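Local coordinates for protein quinoline 2-oxidoreductase medium subunit (Pseudomonas putida, PDB 1T3Q) that binds FAD and, as the flavoprotein subunit of the molybdenum hydroxylase quinoline 2-oxidoreductase, probably passes electrons through that cofactor, at residues C[30-34]-C[105-110]; C[121-126]-C[193-197]. All blocks are in the same frame, centred on the assembly; numbering follows the deposited sequence.

Contact 1: residues C[30-34]-C[105-110]; sequences IAGGQ and VRNRGT. With FAD (flavin-adenine dinucleotide), chain R.
The edge of the R108 guanidinium faces the Q34 amide, whose NE2 lies in the guanidinium plane, and the two flat groups are turned 64° apart as the side chains cross at about a right angle. Q34 NE2 and R108 NE, both donors, cannot bond to each other; both donate to G32 O, reaching it from opposite faces of its carbonyl plane. Q34 NE2 comes in above that plane at 2.9 Å from G32 O, while R108 NE, less tilted, is 3.1 Å from it. The bend of Q34 at chi2 (-57°) folds the amide back over its own turn. G32 itself fits closely, its CA 3.2 Å from R108 O in a CA-H...O contact, where a CB would collide with that oxygen. The two loops close around the FAD diphosphate: O1P takes T110 OG1 at 2.7 Å and the backbone N atoms of G32 and T110, O2A takes the N atoms of A31 and G33, and Q34 N binds O2P. V105 CG1 touches the flavin at C9. The glycine-rich turn links strand 28-30 to helix 36-41, against the chain running on from helix 103-106, with helix 77-82 alongside and the small subunit packing on R108.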
loop_
_atom_site.group_PDB
_atom_site.type_symbol
_atom_site.label_atom_id
_atom_site.label_comp_id
_atom_site.label_asym_id
_atom_site.label_seq_id
_atom_site.Cartn_x
_atom_site.Cartn_y
_atom_site.Cartn_z
ATOM N N ILE C 30 -30.287 -28.670 -7.737
ATOM C CA ILE C 30 -29.808 -27.493 -8.439
ATOM C C ILE C 30 -29.479 -27.948 -9.854
ATOM O O ILE C 30 -28.847 -28.986 -10.053
ATOM C CB ILE C 30 -28.546 -26.832 -7.804
ATOM C CG1 ILE C 30 -28.181 -25.587 -8.630
ATOM C CG2 ILE C 30 -27.369 -27.798 -7.780
ATOM C CD1 ILE C 30 -27.005 -24.777 -8.094
ATOM N N ALA C 31 -29.956 -27.186 -10.829
ATOM C CA ALA C 31 -29.712 -27.462 -12.235
ATOM C C ALA C 31 -28.847 -26.321 -12.762
ATOM O O ALA C 31 -27.640 -26.305 -12.535
ATOM C CB ALA C 31 -31.032 -27.534 -12.990
ATOM N N GLY C 32 -29.463 -25.356 -13.441
ATOM C CA GLY C 32 -28.710 -24.228 -13.968
ATOM C C GLY C 32 -28.416 -23.144 -12.936
ATOM O O GLY C 32 -27.548 -22.294 -13.147
ATOM N N GLY C 33 -29.160 -23.167 -11.832
ATOM C CA GLY C 33 -28.979 -22.205 -10.757
ATOM C C GLY C 33 -29.463 -20.780 -10.992
ATOM O O GLY C 33 -29.356 -19.950 -10.092
ATOM N N GLN C 34 -30.021 -20.498 -12.169
ATOM C CA GLN C 34 -30.465 -19.142 -12.493
ATOM C C GLN C 34 -31.703 -18.635 -11.752
ATOM O O GLN C 34 -32.013 -17.445 -11.809
ATOM C CB GLN C 34 -30.653 -19.008 -14.007
ATOM C CG GLN C 34 -29.445 -19.514 -14.800
ATOM C CD GLN C 34 -28.147 -18.812 -14.422
ATOM O OE1 GLN C 34 -27.896 -17.678 -14.834
ATOM N NE2 GLN C 34 -27.320 -19.482 -13.629
ATOM N N VAL C 105 -27.863 -16.010 -19.251
ATOM C CA VAL C 105 -28.793 -16.790 -18.445
ATOM C C VAL C 105 -29.233 -18.028 -19.222
ATOM O O VAL C 105 -29.299 -19.123 -18.662
ATOM C CB VAL C 105 -30.035 -15.952 -18.052
ATOM C CG1 VAL C 105 -31.105 -16.842 -17.439
ATOM C CG2 VAL C 105 -29.628 -14.871 -17.053
ATOM N N ARG C 106 -29.516 -17.854 -20.512
ATOM C CA ARG C 106 -29.948 -18.976 -21.349
ATOM C C ARG C 106 -28.876 -20.050 -21.501
ATOM O O ARG C 106 -29.184 -21.197 -21.822
ATOM C CB ARG C 106 -30.385 -18.495 -22.742
ATOM C CG ARG C 106 -31.739 -17.797 -22.765
ATOM C CD ARG C 106 -32.331 -17.778 -24.169
ATOM N NE ARG C 106 -31.507 -17.025 -25.111
ATOM C CZ ARG C 106 -31.557 -15.705 -25.271
ATOM N NH1 ARG C 106 -32.399 -14.969 -24.556
ATOM N NH2 ARG C 106 -30.756 -15.115 -26.149
ATOM N N ASN C 107 -27.618 -19.686 -21.270
ATOM C CA ASN C 107 -26.540 -20.661 -21.381
ATOM C C ASN C 107 -26.505 -21.598 -20.179
ATOM O O ASN C 107 -25.837 -22.626 -20.220
ATOM C CB ASN C 107 -25.189 -19.954 -21.516
ATOM C CG ASN C 107 -24.943 -19.424 -22.920
ATOM O OD1 ASN C 107 -24.116 -18.537 -23.121
ATOM N ND2 ASN C 107 -25.652 -19.978 -23.899
ATOM N N ARG C 108 -27.220 -21.245 -19.111
ATOM C CA ARG C 108 -27.251 -22.080 -17.906
ATOM C C ARG C 108 -28.641 -22.604 -17.559
ATOM O O ARG C 108 -28.783 -23.732 -17.081
ATOM C CB ARG C 108 -26.705 -21.312 -16.693
ATOM C CG ARG C 108 -25.206 -21.052 -16.724
ATOM C CD ARG C 108 -24.691 -20.637 -15.344
ATOM N NE ARG C 108 -24.797 -21.714 -14.356
ATOM C CZ ARG C 108 -23.978 -22.763 -14.289
ATOM N NH1 ARG C 108 -24.160 -23.691 -13.354
ATOM N NH2 ARG C 108 -22.967 -22.881 -15.142
ATOM N N GLY C 109 -29.659 -21.778 -17.782
ATOM C CA GLY C 109 -31.022 -22.177 -17.477
ATOM C C GLY C 109 -31.457 -23.405 -18.251
ATOM O O GLY C 109 -31.077 -23.581 -19.411
ATOM N N THR C 110 -32.261 -24.256 -17.616
ATOM C CA THR C 110 -32.730 -25.480 -18.258
ATOM C C THR C 110 -34.251 -25.565 -18.315
ATOM O O THR C 110 -34.959 -24.872 -17.579
ATOM C CB THR C 110 -32.209 -26.738 -17.519
ATOM O OG1 THR C 110 -32.812 -26.819 -16.219
ATOM C CG2 THR C 110 -30.696 -26.677 -17.363
HETATM P PA FAD R . -32.412 -23.875 -10.976
HETATM O O1A FAD R . -32.398 -22.428 -10.628
HETATM O O2A FAD R . -31.374 -24.642 -10.619
HETATM O O5B FAD R . -33.565 -24.285 -10.078
HETATM C C5B FAD R . -34.988 -24.092 -10.369
HETATM C C4B FAD R . -35.849 -24.799 -9.239
HETATM O O4B FAD R . -36.262 -26.107 -9.800
HETATM C C3B FAD R . -35.202 -25.146 -7.854
HETATM O O3B FAD R . -36.135 -25.091 -6.816
HETATM C C2B FAD R . -34.625 -26.570 -8.117
HETATM O O2B FAD R . -34.517 -27.330 -6.939
HETATM C C1B FAD R . -35.691 -27.181 -8.977
HETATM N N9A FAD R . -35.213 -28.135 -9.978
HETATM C C8A FAD R . -34.324 -27.892 -11.006
HETATM N N7A FAD R . -34.256 -28.892 -11.883
HETATM C C5A FAD R . -35.124 -29.841 -11.399
HETATM C C6A FAD R . -35.539 -31.186 -11.913
HETATM N N6A FAD R . -35.055 -31.743 -12.995
HETATM N N1A FAD R . -36.476 -31.848 -11.130
HETATM C C2A FAD R . -37.005 -31.302 -9.980
HETATM N N3A FAD R . -36.684 -30.094 -9.434
HETATM C C4A FAD R . -35.697 -29.420 -10.147
HETATM N N1 FAD R . -37.173 -17.295 -17.035
HETATM C C2 FAD R . -38.155 -17.126 -17.924
HETATM O O2 FAD R . -39.058 -17.916 -18.039
HETATM N N3 FAD R . -38.299 -15.898 -18.656
HETATM C C4 FAD R . -37.480 -14.797 -18.413
HETATM O O4 FAD R . -37.671 -13.774 -19.031
HETATM C C4X FAD R . -36.448 -14.941 -17.381
HETATM N N5 FAD R . -35.607 -13.896 -17.086
HETATM C C5X FAD R . -34.584 -14.114 -16.182
HETATM C C6 FAD R . -33.720 -13.011 -15.883
HETATM C C7 FAD R . -32.658 -13.140 -14.987
HETATM C C7M FAD R . -31.797 -11.934 -14.682
HETATM C C8 FAD R . -32.391 -14.449 -14.342
HETATM C C8M FAD R . -31.258 -14.661 -13.367
HETATM C C9 FAD R . -33.225 -15.558 -14.647
HETATM C C9A FAD R . -34.327 -15.401 -15.547
HETATM N N10 FAD R . -35.252 -16.482 -15.898
HETATM C C10 FAD R . -36.298 -16.273 -16.744
HETATM C "C1'" FAD R . -35.136 -17.768 -15.159
HETATM C "C2'" FAD R . -34.449 -18.891 -15.990
HETATM O "O2'" FAD R . -35.353 -19.358 -16.997
HETATM C "C3'" FAD R . -34.087 -19.990 -14.987
HETATM O "O3'" FAD R . -32.951 -20.670 -15.539
HETATM C "C4'" FAD R . -35.230 -21.012 -14.748
HETATM O "O4'" FAD R . -36.405 -20.370 -14.243
HETATM C "C5'" FAD R . -34.725 -21.995 -13.729
HETATM O "O5'" FAD R . -33.915 -23.113 -14.439
HETATM P P FAD R . -32.594 -23.537 -13.855
HETATM O O1P FAD R . -32.108 -24.679 -14.755
HETATM O O2P FAD R . -31.716 -22.482 -13.645
HETATM O O3P FAD R . -32.867 -24.117 -12.529
#

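Contact 2: residues C[121-126]-C[193-197]. With FAD (flavin-adenine dinucleotide), chain R.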
loop_
_atom_site.group_PDB
_atom_site.type_symbol
_atom_site.label_atom_id
_atom_site.label_comp_id
_atom_site.label_asym_id
_atom_site.label_seq_id
_atom_site.Cartn_x
_atom_site.Cartn_y
_atom_site.Cartn_z
ATOM N N GLY C 121 -44.889 -16.287 -14.451
ATOM C CA GLY C 121 -44.565 -15.357 -15.517
ATOM C C GLY C 121 -43.579 -15.935 -16.511
ATOM O O GLY C 121 -43.210 -15.270 -17.474
ATOM N N ALA C 122 -43.163 -17.179 -16.290
ATOM C CA ALA C 122 -42.194 -17.838 -17.162
ATOM C C ALA C 122 -42.802 -18.385 -18.450
ATOM O O ALA C 122 -43.961 -18.803 -18.474
ATOM C CB ALA C 122 -41.502 -18.965 -16.403
ATOM N N GLU C 123 -42.006 -18.393 -19.515
ATOM C CA GLU C 123 -42.462 -18.886 -20.811
ATOM C C GLU C 123 -42.657 -20.399 -20.908
ATOM O O GLU C 123 -43.669 -20.858 -21.435
ATOM C CB GLU C 123 -41.498 -18.448 -21.928
ATOM C CG GLU C 123 -41.647 -17.000 -22.371
ATOM C CD GLU C 123 -41.043 -16.014 -21.388
ATOM O OE1 GLU C 123 -41.256 -14.791 -21.551
ATOM O OE2 GLU C 123 -40.347 -16.462 -20.454
ATOM N N MET C 124 -41.698 -21.174 -20.409
ATOM C CA MET C 124 -41.797 -22.632 -20.510
ATOM C C MET C 124 -43.018 -23.282 -19.851
ATOM O O MET C 124 -43.659 -24.140 -20.457
ATOM C CB MET C 124 -40.505 -23.290 -20.017
ATOM C CG MET C 124 -39.300 -23.027 -20.920
ATOM S SD MET C 124 -39.546 -23.490 -22.664
ATOM C CE MET C 124 -40.122 -21.949 -23.366
ATOM N N PRO C 125 -43.354 -22.899 -18.607
ATOM C CA PRO C 125 -44.532 -23.535 -18.003
ATOM C C PRO C 125 -45.771 -23.256 -18.847
ATOM O O PRO C 125 -46.617 -24.130 -19.037
ATOM C CB PRO C 125 -44.615 -22.881 -16.625
ATOM C CG PRO C 125 -43.169 -22.610 -16.301
ATOM C CD PRO C 125 -42.637 -22.070 -17.622
ATOM N N PHE C 126 -45.870 -22.027 -19.350
ATOM C CA PHE C 126 -46.995 -21.625 -20.180
ATOM C C PHE C 126 -47.014 -22.380 -21.503
ATOM O O PHE C 126 -48.056 -22.880 -21.926
ATOM C CB PHE C 126 -46.935 -20.120 -20.474
ATOM C CG PHE C 126 -47.780 -19.701 -21.650
ATOM C CD1 PHE C 126 -49.168 -19.642 -21.545
ATOM C CD2 PHE C 126 -47.190 -19.406 -22.875
ATOM C CE1 PHE C 126 -49.957 -19.298 -22.648
ATOM C CE2 PHE C 126 -47.968 -19.062 -23.984
ATOM C CZ PHE C 126 -49.354 -19.009 -23.870
ATOM N N VAL C 193 -47.683 -9.850 -19.965
ATOM C CA VAL C 193 -48.647 -10.752 -20.589
ATOM C C VAL C 193 -48.036 -11.436 -21.810
ATOM O O VAL C 193 -47.262 -10.829 -22.554
ATOM C CB VAL C 193 -49.923 -10.002 -21.061
ATOM C CG1 VAL C 193 -50.621 -9.344 -19.879
ATOM C CG2 VAL C 193 -49.558 -8.951 -22.111
ATOM N N MET C 194 -48.367 -12.707 -22.002
ATOM C CA MET C 194 -47.885 -13.442 -23.162
ATOM C C MET C 194 -49.066 -14.190 -23.759
ATOM O O MET C 194 -50.053 -14.448 -23.073
ATOM C CB MET C 194 -46.759 -14.412 -22.788
ATOM C CG MET C 194 -47.100 -15.454 -21.733
ATOM S SD MET C 194 -45.693 -16.561 -21.473
ATOM C CE MET C 194 -44.661 -15.578 -20.423
ATOM N N ALA C 195 -48.981 -14.506 -25.046
ATOM C CA ALA C 195 -50.060 -15.212 -25.714
ATOM C C ALA C 195 -49.530 -16.069 -26.852
ATOM O O ALA C 195 -48.514 -15.750 -27.476
ATOM C CB ALA C 195 -51.093 -14.218 -26.245
ATOM N N ALA C 196 -50.225 -17.167 -27.107
ATOM C CA ALA C 196 -49.852 -18.084 -28.167
ATOM C C ALA C 196 -51.110 -18.394 -28.952
ATOM O O ALA C 196 -52.208 -18.448 -28.394
ATOM C CB ALA C 196 -49.263 -19.364 -27.579
ATOM N N ALA C 197 -50.953 -18.578 -30.254
ATOM C CA ALA C 197 -52.090 -18.884 -31.105
ATOM C C ALA C 197 -51.707 -20.010 -32.047
ATOM O O ALA C 197 -50.763 -19.880 -32.829
ATOM C CB ALA C 197 -52.502 -17.650 -31.898
HETATM P PA FAD R . -32.412 -23.875 -10.976
HETATM O O1A FAD R . -32.398 -22.428 -10.628
HETATM O O2A FAD R . -31.374 -24.642 -10.619
HETATM O O5B FAD R . -33.565 -24.285 -10.078
HETATM C C5B FAD R . -34.988 -24.092 -10.369
HETATM C C4B FAD R . -35.849 -24.799 -9.239
HETATM O O4B FAD R . -36.262 -26.107 -9.800
HETATM C C3B FAD R . -35.202 -25.146 -7.854
HETATM O O3B FAD R . -36.135 -25.091 -6.816
HETATM C C2B FAD R . -34.625 -26.570 -8.117
HETATM O O2B FAD R . -34.517 -27.330 -6.939
HETATM C C1B FAD R . -35.691 -27.181 -8.977
HETATM N N9A FAD R . -35.213 -28.135 -9.978
HETATM C C8A FAD R . -34.324 -27.892 -11.006
HETATM N N7A FAD R . -34.256 -28.892 -11.883
HETATM C C5A FAD R . -35.124 -29.841 -11.399
HETATM C C6A FAD R . -35.539 -31.186 -11.913
HETATM N N6A FAD R . -35.055 -31.743 -12.995
HETATM N N1A FAD R . -36.476 -31.848 -11.130
HETATM C C2A FAD R . -37.005 -31.302 -9.980
HETATM N N3A FAD R . -36.684 -30.094 -9.434
HETATM C C4A FAD R . -35.697 -29.420 -10.147
HETATM N N1 FAD R . -37.173 -17.295 -17.035
HETATM C C2 FAD R . -38.155 -17.126 -17.924
HETATM O O2 FAD R . -39.058 -17.916 -18.039
HETATM N N3 FAD R . -38.299 -15.898 -18.656
HETATM C C4 FAD R . -37.480 -14.797 -18.413
HETATM O O4 FAD R . -37.671 -13.774 -19.031
HETATM C C4X FAD R . -36.448 -14.941 -17.381
HETATM N N5 FAD R . -35.607 -13.896 -17.086
HETATM C C5X FAD R . -34.584 -14.114 -16.182
HETATM C C6 FAD R . -33.720 -13.011 -15.883
HETATM C C7 FAD R . -32.658 -13.140 -14.987
HETATM C C7M FAD R . -31.797 -11.934 -14.682
HETATM C C8 FAD R . -32.391 -14.449 -14.342
HETATM C C8M FAD R . -31.258 -14.661 -13.367
HETATM C C9 FAD R . -33.225 -15.558 -14.647
HETATM C C9A FAD R . -34.327 -15.401 -15.547
HETATM N N10 FAD R . -35.252 -16.482 -15.898
HETATM C C10 FAD R . -36.298 -16.273 -16.744
HETATM C "C1'" FAD R . -35.136 -17.768 -15.159
HETATM C "C2'" FAD R . -34.449 -18.891 -15.990
HETATM O "O2'" FAD R . -35.353 -19.358 -16.997
HETATM C "C3'" FAD R . -34.087 -19.990 -14.987
HETATM O "O3'" FAD R . -32.951 -20.670 -15.539
HETATM C "C4'" FAD R . -35.230 -21.012 -14.748
HETATM O "O4'" FAD R . -36.405 -20.370 -14.243
HETATM C "C5'" FAD R . -34.725 -21.995 -13.729
HETATM O "O5'" FAD R . -33.915 -23.113 -14.439
HETATM P P FAD R . -32.594 -23.537 -13.855
HETATM O O1P FAD R . -32.108 -24.679 -14.755
HETATM O O2P FAD R . -31.716 -22.482 -13.645
HETATM O O3P FAD R . -32.867 -24.117 -12.529
#
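M194 reaches from its strand into the space between F126 and the G121-E123 turn: CG and SD pack on the F126 ring, while CE reaches the backbone of 121-122 and E123. Its CG stands between the backbone N and the carbonyl carbon (chi1 58°), and an extended chi2 carries the chain out from the strand. CG thus lies over one face of the F126 ring, displaced toward the rim, in a CH-pi contact 4.3 Å from the ring centroid. SD follows as an oblique Met-aromatic contact, 3.5 Å from F126 CD2. The bend at chi3 (80°) then turns the methyl toward the turn, where CE meets G121 O at 3.3 Å and E123 OE1 at 3.7 Å.

F126 holds CG anti to its own backbone N (chi1 162°), which sends the ring from the helix toward the strand; A196 CB sits at the ring edge, 3.7 Å from F126 CZ. The chain of E123 bends at chi2, bringing the carboxylate round to the flavin. Its OE2 accepts from FAD N3 at 2.8 Å, and the backbone N of E123 gives a weak bond to FAD O2, so one residue reads two adjacent positions of the pyrimidine ring. An alanine here would probably leave FAD N3 without its acceptor and open a gap beside the M194 methyl.

E123 OE1 lies close to E182 OE2, a like-charge pair that could raise the proton affinity of either group. F180 of strand 177-183 touches both M194 and F126. The arrangement is an interface between two family regions: the start of helix 123-130, carrying the flavin-binding E123 of the FAD-binding region, packs through F126 on the antiparallel sheet of the C-terminal region, with a Met-aromatic contact at the join.

In the fold
From the N terminus, strand 28-30 runs into the turn 30-34, and the chain returns at 105-110 to close contact 1, a loop of 70 residues that includes several helices, among them 77-82 and 92-97. Only then does contact 2 open at 121-126, after helix 111-117; it closes at 193-197, once strands of both antiparallel sheets have been laid down. The two loops are therefore in series, neither nested nor crossed. Their centres lie 19 Å apart without touching, and FAD spans the distance: contact 1 ties two loops of the FAD-binding region around the diphosphate, whereas contact 2 joins that region to the C-terminal sheet beside the flavin.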